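Local coordinates for IMC sub-compartment protein ISP1 (Toxoplasma gondii, PDB 4CHM), which is a pleckstrin homology-fold protein of the parasite's inner membrane complex that probably acts in cell division by endodyogeny, at residues Ala82-His94 with Pro103-Val116. Numbering follows the deposited sequence.
Sequences ANLVDDESCVALH and PLRFDGVKDKTCFV. With SO4 (sulfate ion), chain H.
Val91 and Leu104 form the hydrogen-bonded pair of an antiparallel ladder, Val91 N giving to Leu104 O and Leu104 N to Val91 O (2.8 Å). Cys90–Arg105 and Ala92–Pro103 flank it as non-hydrogen-bonded pairs, which ask for no N-H across them, so proline is tolerated on this side of its strand. Past the strand, Phe106 N still donates to Ser89 O before the chain turns through Gly108, the N-cap, whose fully extended backbone suits glycine, into helix 109-125. The axes of its 109-116 portion and strand 90-94 approach to 8.2 Å. Val91 fills the gap: its CG2 meets Val116 CG2 at 3.7 Å and also touches Phe115 CD2 and Phe106 CE1, a branched residue compact enough to pack beneath a helix. Leu93 sends CD2 to the edge of the Phe115 ring, while Phe106 CZ sits over a face of that ring, offset toward its rim. In a pleckstrin homology fold the last hairpin, here strands 90-95 and 101-105, runs into a C-terminal helix that caps one end of the bent antiparallel sheet. Lys112, long and flexible, covers the Ser89–Cys90 backbone, then curls back through bends at chi2, chi3 and chi4 until NZ donates to Glu88 O (2.9 Å) from above the carbonyl plane. On the sheet's other face, Leu84 CD2 and Cys90 SG both pack on Pro103 CB. Farther along, Arg105 extends, then bends at chi3, and NH2 donates a bent hydrogen bond (135°) to Asn83 O in the guanidinium plane. Asp87 serves twice: OD1 accepts Ser89 N in an Asx turn, while OD2 lies over the guanidinium face, 2.9 Å from Arg105 NE, a salt bridge of charges alone with carboxylate and guanidinium planes 81° apart. NE donates to a water, which lies 2.6 Å from Asp87 OD1. NH1 and NH2 hold a sulfate, probably from the crystallisation liquor, NH1 reaching O4 at 2.8 Å.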
loop_
_atom_site.group_PDB
_atom_site.type_symbol
_atom_site.label_atom_id
_atom_site.label_comp_id
_atom_site.label_asym_id
_atom_site.label_seq_id
_atom_site.Cartn_x
_atom_site.Cartn_y
_atom_site.Cartn_z
ATOM N N ALA A 82 12.813 -6.110 -8.318
ATOM C CA ALA A 82 11.479 -6.737 -8.204
ATOM C C ALA A 82 10.585 -6.297 -9.359
ATOM O O ALA A 82 10.836 -5.275 -9.997
ATOM C CB ALA A 82 10.823 -6.399 -6.873
ATOM N N ASN A 83 9.547 -7.080 -9.627
ATOM C CA ASN A 83 8.561 -6.698 -10.610
ATOM C C ASN A 83 7.366 -6.038 -9.905
ATOM O O ASN A 83 6.545 -6.716 -9.298
ATOM C CB ASN A 83 8.127 -7.924 -11.442
ATOM C CG ASN A 83 7.315 -7.541 -12.660
ATOM O OD1 ASN A 83 6.463 -6.639 -12.600
ATOM N ND2 ASN A 83 7.552 -8.220 -13.762
ATOM N N LEU A 84 7.307 -4.712 -9.947
ATOM C CA LEU A 84 6.286 -3.998 -9.212
ATOM C C LEU A 84 4.989 -3.898 -10.023
ATOM O O LEU A 84 3.917 -3.624 -9.453
ATOM C CB LEU A 84 6.766 -2.591 -8.800
ATOM C CG LEU A 84 8.031 -2.478 -7.925
ATOM C CD1 LEU A 84 8.275 -1.057 -7.458
ATOM C CD2 LEU A 84 8.008 -3.453 -6.743
ATOM N N VAL A 85 5.094 -3.948 -11.347
ATOM C CA VAL A 85 3.984 -3.515 -12.196
ATOM C C VAL A 85 3.127 -4.578 -12.870
ATOM O O VAL A 85 1.948 -4.356 -13.132
ATOM C CB VAL A 85 4.474 -2.548 -13.293
ATOM C CG1 VAL A 85 5.121 -1.320 -12.673
ATOM C CG2 VAL A 85 5.429 -3.257 -14.240
ATOM N N ASP A 86 3.717 -5.726 -13.159
ATOM C CA ASP A 86 3.069 -6.712 -14.014
ATOM C C ASP A 86 1.762 -7.310 -13.478
ATOM O O ASP A 86 0.865 -7.636 -14.249
ATOM C CB ASP A 86 4.065 -7.738 -14.556
ATOM C CG ASP A 86 4.891 -7.171 -15.704
ATOM O OD1 ASP A 86 4.335 -6.390 -16.503
ATOM O OD2 ASP A 86 6.093 -7.479 -15.798
ATOM N N ASP A 87 1.666 -7.480 -12.167
ATOM C CA ASP A 87 0.415 -7.922 -11.565
ATOM C C ASP A 87 -0.551 -6.776 -11.218
ATOM O O ASP A 87 -1.653 -7.027 -10.735
ATOM C CB ASP A 87 0.672 -8.808 -10.344
ATOM C CG ASP A 87 1.269 -8.047 -9.182
ATOM O OD1 ASP A 87 1.253 -6.802 -9.203
ATOM O OD2 ASP A 87 1.754 -8.703 -8.243
ATOM N N GLU A 88 -0.141 -5.530 -11.451
ATOM C CA GLU A 88 -0.992 -4.363 -11.109
ATOM C C GLU A 88 -1.631 -4.524 -9.748
ATOM O O GLU A 88 -2.769 -4.093 -9.539
ATOM C CB GLU A 88 -2.097 -4.124 -12.174
ATOM C CG GLU A 88 -1.561 -3.820 -13.560
ATOM C CD GLU A 88 -1.231 -5.074 -14.376
ATOM O OE1 GLU A 88 -1.713 -6.204 -14.033
ATOM O OE2 GLU A 88 -0.535 -4.913 -15.406
ATOM N N SER A 89 -0.894 -5.148 -8.816
ATOM C CA SER A 89 -1.357 -5.295 -7.436
ATOM C C SER A 89 -0.532 -4.496 -6.404
ATOM O O SER A 89 -0.726 -4.663 -5.208
ATOM C CB SER A 89 -1.395 -6.776 -7.043
ATOM O OG SER A 89 -2.311 -7.457 -7.880
ATOM N N CYS A 90 0.383 -3.641 -6.868
ATOM C CA CYS A 90 1.296 -2.948 -5.965
ATOM C C CYS A 90 0.934 -1.458 -5.736
ATOM O O CYS A 90 0.589 -0.742 -6.674
ATOM C CB CYS A 90 2.701 -3.075 -6.503
ATOM S SG CYS A 90 3.937 -2.144 -5.600
ATOM N N VAL A 91 1.011 -1.001 -4.494
ATOM C CA VAL A 91 1.124 0.418 -4.216
ATOM C C VAL A 91 2.419 0.663 -3.444
ATOM O O VAL A 91 2.678 0.009 -2.404
ATOM C CB VAL A 91 -0.039 0.957 -3.357
ATOM C CG1 VAL A 91 -0.016 2.462 -3.341
ATOM C CG2 VAL A 91 -1.396 0.441 -3.855
ATOM N N ALA A 92 3.193 1.641 -3.893
ATOM C CA ALA A 92 4.384 2.072 -3.129
ATOM C C ALA A 92 4.100 3.338 -2.362
ATOM O O ALA A 92 3.573 4.300 -2.918
ATOM C CB ALA A 92 5.570 2.274 -4.049
ATOM N N LEU A 93 4.511 3.361 -1.097
ATOM C CA LEU A 93 4.443 4.569 -0.303
ATOM C C LEU A 93 5.676 5.383 -0.536
ATOM O O LEU A 93 6.790 4.982 -0.155
ATOM C CB LEU A 93 4.345 4.242 1.193
ATOM C CG LEU A 93 3.410 3.123 1.624
ATOM C CD1 LEU A 93 3.651 2.858 3.106
ATOM C CD2 LEU A 93 1.951 3.491 1.347
ATOM N N HIS A 94 5.487 6.536 -1.135
ATOM C CA HIS A 94 6.556 7.489 -1.306
ATOM C C HIS A 94 6.595 8.340 -0.046
ATOM O O HIS A 94 5.664 9.027 0.255
ATOM C CB HIS A 94 6.284 8.358 -2.540
ATOM C CG HIS A 94 7.406 9.265 -2.906
ATOM N ND1 HIS A 94 7.221 10.413 -3.624
ATOM C CD2 HIS A 94 8.724 9.193 -2.650
ATOM C CE1 HIS A 94 8.377 11.017 -3.790
ATOM N NE2 HIS A 94 9.306 10.292 -3.214
ATOM N N PRO A 103 7.439 -0.453 -1.523
ATOM C CA PRO A 103 6.409 -1.068 -2.374
ATOM C C PRO A 103 5.674 -2.212 -1.694
ATOM O O PRO A 103 6.294 -3.166 -1.244
ATOM C CB PRO A 103 7.219 -1.577 -3.586
ATOM C CG PRO A 103 8.589 -0.896 -3.461
ATOM C CD PRO A 103 8.793 -0.804 -1.984
ATOM N N LEU A 104 4.345 -2.098 -1.634
ATOM C CA LEU A 104 3.482 -3.093 -0.986
ATOM C C LEU A 104 2.736 -3.805 -2.074
ATOM O O LEU A 104 2.114 -3.161 -2.952
ATOM C CB LEU A 104 2.438 -2.423 -0.104
ATOM C CG LEU A 104 2.923 -1.483 0.994
ATOM C CD1 LEU A 104 1.741 -0.801 1.633
ATOM C CD2 LEU A 104 3.721 -2.244 2.013
ATOM N N ARG A 105 2.750 -5.122 -2.037
ATOM C CA ARG A 105 1.936 -5.890 -3.012
ATOM C C ARG A 105 0.722 -6.520 -2.308
ATOM O O ARG A 105 0.884 -7.257 -1.342
ATOM C CB ARG A 105 2.765 -6.990 -3.676
ATOM C CG ARG A 105 1.929 -7.793 -4.691
ATOM C CD ARG A 105 2.730 -8.922 -5.286
ATOM N NE ARG A 105 3.781 -8.455 -6.207
ATOM C CZ ARG A 105 4.747 -9.255 -6.681
ATOM N NH1 ARG A 105 4.821 -10.516 -6.250
ATOM N NH2 ARG A 105 5.682 -8.785 -7.514
ATOM N N PHE A 106 -0.478 -6.155 -2.756
ATOM C CA PHE A 106 -1.705 -6.667 -2.180
ATOM C C PHE A 106 -2.082 -7.980 -2.851
ATOM O O PHE A 106 -1.458 -8.373 -3.820
ATOM C CB PHE A 106 -2.838 -5.621 -2.322
ATOM C CG PHE A 106 -2.627 -4.402 -1.478
ATOM C CD1 PHE A 106 -1.780 -3.380 -1.922
ATOM C CD2 PHE A 106 -3.117 -4.353 -0.162
ATOM C CE1 PHE A 106 -1.480 -2.308 -1.088
ATOM C CE2 PHE A 106 -2.826 -3.291 0.658
ATOM C CZ PHE A 106 -2.006 -2.261 0.201
ATOM N N ASP A 107 -3.183 -8.575 -2.409
ATOM C CA ASP A 107 -3.653 -9.859 -2.944
ATOM C C ASP A 107 -4.123 -9.809 -4.404
ATOM O O ASP A 107 -4.200 -10.826 -5.063
ATOM C CB ASP A 107 -4.773 -10.406 -2.063
ATOM C CG ASP A 107 -4.270 -10.866 -0.715
ATOM O OD1 ASP A 107 -3.100 -10.566 -0.379
ATOM O OD2 ASP A 107 -5.024 -11.545 0.010
ATOM N N GLY A 108 -4.495 -8.642 -4.890
ATOM C CA GLY A 108 -4.900 -8.524 -6.286
ATOM C C GLY A 108 -5.301 -7.100 -6.590
ATOM O O GLY A 108 -5.063 -6.188 -5.771
ATOM N N VAL A 109 -5.848 -6.886 -7.785
ATOM C CA VAL A 109 -6.026 -5.545 -8.309
ATOM C C VAL A 109 -7.041 -4.768 -7.484
ATOM O O VAL A 109 -6.903 -3.566 -7.303
ATOM C CB VAL A 109 -6.443 -5.586 -9.813
ATOM C CG1 VAL A 109 -6.609 -4.178 -10.362
ATOM C CG2 VAL A 109 -5.374 -6.327 -10.613
ATOM N N LYS A 110 -8.025 -5.476 -6.927
ATOM C CA LYS A 110 -9.131 -4.813 -6.246
ATOM C C LYS A 110 -8.710 -4.205 -4.929
ATOM O O LYS A 110 -9.057 -3.073 -4.631
ATOM C CB LYS A 110 -10.301 -5.762 -6.026
ATOM C CG LYS A 110 -11.471 -5.133 -5.285
ATOM C CD LYS A 110 -12.556 -6.181 -4.965
ATOM C CE LYS A 110 -13.705 -5.568 -4.183
ATOM N NZ LYS A 110 -15.013 -6.183 -4.538
ATOM N N ASP A 111 -7.968 -4.961 -4.146
ATOM C CA ASP A 111 -7.384 -4.447 -2.936
ATOM C C ASP A 111 -6.396 -3.328 -3.238
ATOM O O ASP A 111 -6.409 -2.329 -2.596
ATOM C CB ASP A 111 -6.727 -5.562 -2.140
ATOM C CG ASP A 111 -7.646 -6.147 -1.089
ATOM O OD1 ASP A 111 -8.768 -5.702 -0.965
ATOM O OD2 ASP A 111 -7.237 -7.029 -0.370
ATOM N N LYS A 112 -5.592 -3.496 -4.266
ATOM C CA LYS A 112 -4.615 -2.501 -4.617
ATOM C C LYS A 112 -5.382 -1.204 -4.905
ATOM O O LYS A 112 -5.045 -0.177 -4.397
ATOM C CB LYS A 112 -3.860 -2.959 -5.869
ATOM C CG LYS A 112 -2.746 -2.065 -6.389
ATOM C CD LYS A 112 -3.271 -0.771 -6.974
ATOM C CE LYS A 112 -2.705 -0.469 -8.339
ATOM N NZ LYS A 112 -3.311 -1.212 -9.453
ATOM N N THR A 113 -6.453 -1.307 -5.679
ATOM C CA THR A 113 -7.234 -0.150 -6.055
ATOM C C THR A 113 -7.923 0.508 -4.878
ATOM O O THR A 113 -7.832 1.698 -4.720
ATOM C CB THR A 113 -8.280 -0.471 -7.132
ATOM O OG1 THR A 113 -7.652 -1.028 -8.265
ATOM C CG2 THR A 113 -8.980 0.758 -7.535
ATOM N N CYS A 114 -8.551 -0.291 -4.028
ATOM C CA CYS A 114 -9.194 0.230 -2.798
ATOM C C CYS A 114 -8.249 0.921 -1.872
ATOM O O CYS A 114 -8.640 1.861 -1.202
ATOM C CB CYS A 114 -9.901 -0.880 -2.011
ATOM S SG CYS A 114 -11.402 -1.448 -2.786
ATOM N N PHE A 115 -7.043 0.370 -1.725
ATOM C CA PHE A 115 -6.063 0.965 -0.842
ATOM C C PHE A 115 -5.762 2.390 -1.219
ATOM O O PHE A 115 -5.569 3.254 -0.332
ATOM C CB PHE A 115 -4.752 0.183 -0.840
ATOM C CG PHE A 115 -3.764 0.677 0.198
ATOM C CD1 PHE A 115 -4.017 0.490 1.562
ATOM C CD2 PHE A 115 -2.575 1.241 -0.175
ATOM C CE1 PHE A 115 -3.085 0.874 2.532
ATOM C CE2 PHE A 115 -1.659 1.706 0.790
ATOM C CZ PHE A 115 -1.916 1.504 2.142
ATOM N N VAL A 116 -5.576 2.625 -2.514
ATOM C CA VAL A 116 -5.248 3.983 -2.996
ATOM C C VAL A 116 -6.344 4.980 -2.604
ATOM O O VAL A 116 -6.055 6.024 -2.028
ATOM C CB VAL A 116 -4.951 4.011 -4.528
ATOM C CG1 VAL A 116 -4.861 5.438 -5.046
ATOM C CG2 VAL A 116 -3.631 3.281 -4.813
HETATM S S SO4 H . 6.616 -12.258 -8.808
HETATM O O1 SO4 H . 5.270 -12.518 -9.443
HETATM O O2 SO4 H . 7.170 -10.886 -9.181
HETATM O O3 SO4 H . 7.594 -13.317 -9.219
HETATM O O4 SO4 H . 6.567 -12.369 -7.310
HETATM O O HOH W 1 3.332 -6.130 -7.731
#